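PDB 5O8Y: transcriptional regulatory protein RcsB from Salmonella typhimurium, which probably acts as the DNA-binding response regulator of the Rcs signalling system, controlling transcription of numerous genes with or without RcsA. Local coordinates for residues D10-V15 with D56-G61. Numbering follows the deposited sequence.
Sequences DDHPIV and DLSMPG. With SO4 (sulfate ion), chain R.
Asp10, Asp11 and Asp56 bring three carboxylates together in the buried part of this contact. Asp10 OD2 lies 2.9 Å from Asp56 OD1, and the two carboxylate planes are turned 35° apart. Lys109 forms salt bridges to both of these oxygens, which probably eases their closeness. Asp11 OD1 approaches the other oxygen, Asp56 OD2, at 3.0 Å. With chi1 at 80°, the Asp11 carboxylate is tucked between its own backbone N and carbonyl carbon, and OD1 also comes within 3.1 Å of Ser58 OG. The buried Met59 belongs to this inner part too, its CG 3.8 Å from Asp11 N. The other oxygen of Asp10 is used within its own segment. Asp10 OD1 takes the His12 backbone N-H through its anti lone pair, closing an Asx turn just before helix 13-24. Asp10 OD1 also accepts from His12 ND1 at 2.8 Å.

This is the acidic pocket of a CheY-like receiver domain, at the C-terminal ends of strands 4-9 and 52-55. Asp56 is the predicted site of phosphorylation. A sulfate, probably from the crystallisation liquor, sits beside it, consistent with the place of a phosphoryl group. Leu57 N donates to sulfate O3 at 3.0 Å; Lys109, Thr87 and Met88 N hold the ion as well.

The rim at Pro60 is solvent-exposed but still closely packed, with Pro60 CD 3.4 Å from Asp11 CB. The loose side is at the partly exposed His12. Its CE1 comes no nearer than 4.1 Å to Asp56 OD2 and Ser58 OG, while its NE2 is hydrogen-bonded to Glu170 of a second subunit.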
ATOM      1  N   ASP F  10      -0.726   1.132  36.505  1.00 40.01           N
ATOM      2  CA  ASP F  10       0.006  -0.115  36.680  1.00 41.97           C
ATOM      3  C   ASP F  10      -0.934  -1.129  37.312  1.00 43.92           C
ATOM      4  O   ASP F  10      -1.695  -0.775  38.209  1.00 43.60           O
ATOM      5  CB  ASP F  10       1.242   0.115  37.561  1.00 43.09           C
ATOM      6  CG  ASP F  10       2.301  -0.960  37.380  1.00 44.08           C
ATOM      7  OD1 ASP F  10       2.068  -2.120  37.780  1.00 46.94           O
ATOM      8  OD2 ASP F  10       3.378  -0.639  36.840  1.00 46.00           O
ATOM      9  N   ASP F  11      -0.892  -2.381  36.851  1.00 47.63           N
ATOM     10  CA  ASP F  11      -1.766  -3.417  37.428  1.00 50.36           C
ATOM     11  C   ASP F  11      -1.271  -4.006  38.749  1.00 45.29           C
ATOM     12  O   ASP F  11      -2.022  -4.738  39.372  1.00 45.74           O
ATOM     13  CB  ASP F  11      -2.045  -4.546  36.425  1.00 55.61           C
ATOM     14  CG  ASP F  11      -0.919  -5.549  36.334  1.00 59.15           C
ATOM     15  OD1 ASP F  11       0.247  -5.112  36.221  1.00 65.72           O
ATOM     16  OD2 ASP F  11      -1.204  -6.771  36.366  1.00 61.47           O
ATOM     17  N   HIS F  12      -0.025  -3.726  39.146  1.00 43.73           N
ATOM     18  CA  HIS F  12       0.509  -4.161  40.457  1.00 45.32           C
ATOM     19  C   HIS F  12       0.251  -3.048  41.478  1.00 42.94           C
ATOM     20  O   HIS F  12       0.924  -2.016  41.428  1.00 43.06           O
ATOM     21  CB  HIS F  12       2.018  -4.446  40.401  1.00 46.33           C
ATOM     22  CG  HIS F  12       2.436  -5.323  39.265  1.00 49.50           C
ATOM     23  ND1 HIS F  12       2.846  -4.817  38.049  1.00 51.16           N
ATOM     24  CD2 HIS F  12       2.523  -6.671  39.163  1.00 50.77           C
ATOM     25  CE1 HIS F  12       3.164  -5.818  37.245  1.00 54.83           C
ATOM     26  NE2 HIS F  12       2.976  -6.952  37.896  1.00 53.72           N
ATOM     27  N   PRO F  13      -0.712  -3.242  42.407  1.00 42.66           N
ATOM     28  CA  PRO F  13      -1.073  -2.146  43.339  1.00 42.17           C
ATOM     29  C   PRO F  13       0.072  -1.608  44.199  1.00 40.35           C
ATOM     30  O   PRO F  13       0.115  -0.410  44.466  1.00 39.66           O
ATOM     31  CB  PRO F  13      -2.157  -2.768  44.225  1.00 44.07           C
ATOM     32  CG  PRO F  13      -2.654  -3.962  43.471  1.00 44.36           C
ATOM     33  CD  PRO F  13      -1.488  -4.466  42.685  1.00 42.97           C
ATOM     34  N   ILE F  14       0.988  -2.487  44.604  1.00 39.41           N
ATOM     35  CA  ILE F  14       2.180  -2.103  45.368  1.00 40.65           C
ATOM     36  C   ILE F  14       3.158  -1.224  44.558  1.00 39.18           C
ATOM     37  O   ILE F  14       3.770  -0.319  45.119  1.00 39.95           O
ATOM     38  CB  ILE F  14       2.897  -3.355  45.949  1.00 42.91           C
ATOM     39  CG1 ILE F  14       2.003  -4.007  47.007  1.00 45.68           C
ATOM     40  CG2 ILE F  14       4.251  -3.007  46.578  1.00 43.95           C
ATOM     41  CD1 ILE F  14       2.411  -5.412  47.385  1.00 49.03           C
ATOM     42  N   VAL F  15       3.300  -1.483  43.259  1.00 38.46           N
ATOM     43  CA  VAL F  15       4.205  -0.687  42.393  1.00 37.62           C
ATOM     44  C   VAL F  15       3.557   0.663  42.091  1.00 37.47           C
ATOM     45  O   VAL F  15       4.231   1.695  42.079  1.00 38.06           O
ATOM     46  CB  VAL F  15       4.538  -1.426  41.074  1.00 38.53           C
ATOM     47  CG1 VAL F  15       5.378  -0.560  40.136  1.00 38.95           C
ATOM     48  CG2 VAL F  15       5.242  -2.746  41.368  1.00 38.91           C
ATOM     49  N   ASP F  56       1.926   1.015  32.377  1.00 41.96           N
ATOM     50  CA  ASP F  56       2.359  -0.376  32.324  1.00 45.54           C
ATOM     51  C   ASP F  56       2.001  -0.992  30.973  1.00 43.79           C
ATOM     52  O   ASP F  56       1.179  -0.447  30.251  1.00 40.24           O
ATOM     53  CB  ASP F  56       1.545  -1.144  33.398  1.00 50.12           C
ATOM     54  CG  ASP F  56       2.317  -2.224  34.077  1.00 54.42           C
ATOM     55  OD1 ASP F  56       3.530  -2.041  34.269  1.00 64.42           O
ATOM     56  OD2 ASP F  56       1.700  -3.237  34.465  1.00 58.16           O
ATOM     57  N   LEU F  57       2.570  -2.161  30.681  1.00 44.73           N
ATOM     58  CA  LEU F  57       2.139  -2.989  29.547  1.00 44.07           C
ATOM     59  C   LEU F  57       1.114  -4.067  29.912  1.00 43.84           C
ATOM     60  O   LEU F  57       0.298  -4.417  29.075  1.00 45.80           O
ATOM     61  CB  LEU F  57       3.341  -3.655  28.864  1.00 45.29           C
ATOM     62  CG  LEU F  57       4.232  -2.801  27.955  1.00 44.48           C
ATOM     63  CD1 LEU F  57       5.368  -3.650  27.415  1.00 44.06           C
ATOM     64  CD2 LEU F  57       3.443  -2.200  26.802  1.00 45.63           C
ATOM     65  N   SER F  58       1.137  -4.590  31.136  1.00 45.33           N
ATOM     66  CA  SER F  58       0.355  -5.801  31.475  1.00 46.75           C
ATOM     67  C   SER F  58      -0.956  -5.538  32.226  1.00 48.23           C
ATOM     68  O   SER F  58      -1.379  -6.362  33.051  1.00 48.41           O
ATOM     69  CB  SER F  58       1.219  -6.774  32.291  1.00 46.42           C
ATOM     70  OG  SER F  58       1.394  -6.314  33.625  1.00 46.34           O
ATOM     71  N   MET F  59      -1.611  -4.417  31.939  1.00 50.72           N
ATOM     72  CA  MET F  59      -2.860  -4.094  32.630  1.00 51.67           C
ATOM     73  C   MET F  59      -4.003  -4.968  32.146  1.00 50.26           C
ATOM     74  O   MET F  59      -4.083  -5.256  30.959  1.00 47.35           O
ATOM     75  CB  MET F  59      -3.243  -2.621  32.466  1.00 53.91           C
ATOM     76  CG  MET F  59      -2.677  -1.710  33.549  1.00 54.34           C
ATOM     77  SD  MET F  59      -3.503  -0.112  33.516  1.00 57.76           S
ATOM     78  CE  MET F  59      -3.016   0.452  31.882  1.00 54.70           C
ATOM     79  N   PRO F  60      -4.890  -5.393  33.072  1.00 53.08           N
ATOM     80  CA  PRO F  60      -6.128  -6.054  32.663  1.00 53.64           C
ATOM     81  C   PRO F  60      -7.157  -5.065  32.103  1.00 52.76           C
ATOM     82  O   PRO F  60      -7.008  -3.848  32.255  1.00 50.77           O
ATOM     83  CB  PRO F  60      -6.643  -6.685  33.967  1.00 55.63           C
ATOM     84  CG  PRO F  60      -6.109  -5.809  35.049  1.00 54.99           C
ATOM     85  CD  PRO F  60      -4.780  -5.300  34.545  1.00 53.81           C
ATOM     86  N   GLY F  61      -8.202  -5.617  31.492  1.00 53.32           N
ATOM     87  CA  GLY F  61      -9.277  -4.852  30.862  1.00 53.37           C
ATOM     88  C   GLY F  61      -9.734  -5.583  29.613  1.00 53.22           C
ATOM     89  O   GLY F  61      -8.912  -5.956  28.781  1.00 50.81           O
TER
HETATM   90  S   SO4 R 301       4.907  -4.722  33.202  1.00 54.87           S
HETATM   91  O1  SO4 R 301       5.188  -4.062  34.483  1.00 57.26           O
HETATM   92  O2  SO4 R 301       3.718  -5.566  33.358  1.00 55.10           O
HETATM   93  O3  SO4 R 301       4.694  -3.732  32.117  1.00 57.31           O
HETATM   94  O4  SO4 R 301       6.061  -5.580  32.868  1.00 63.88           O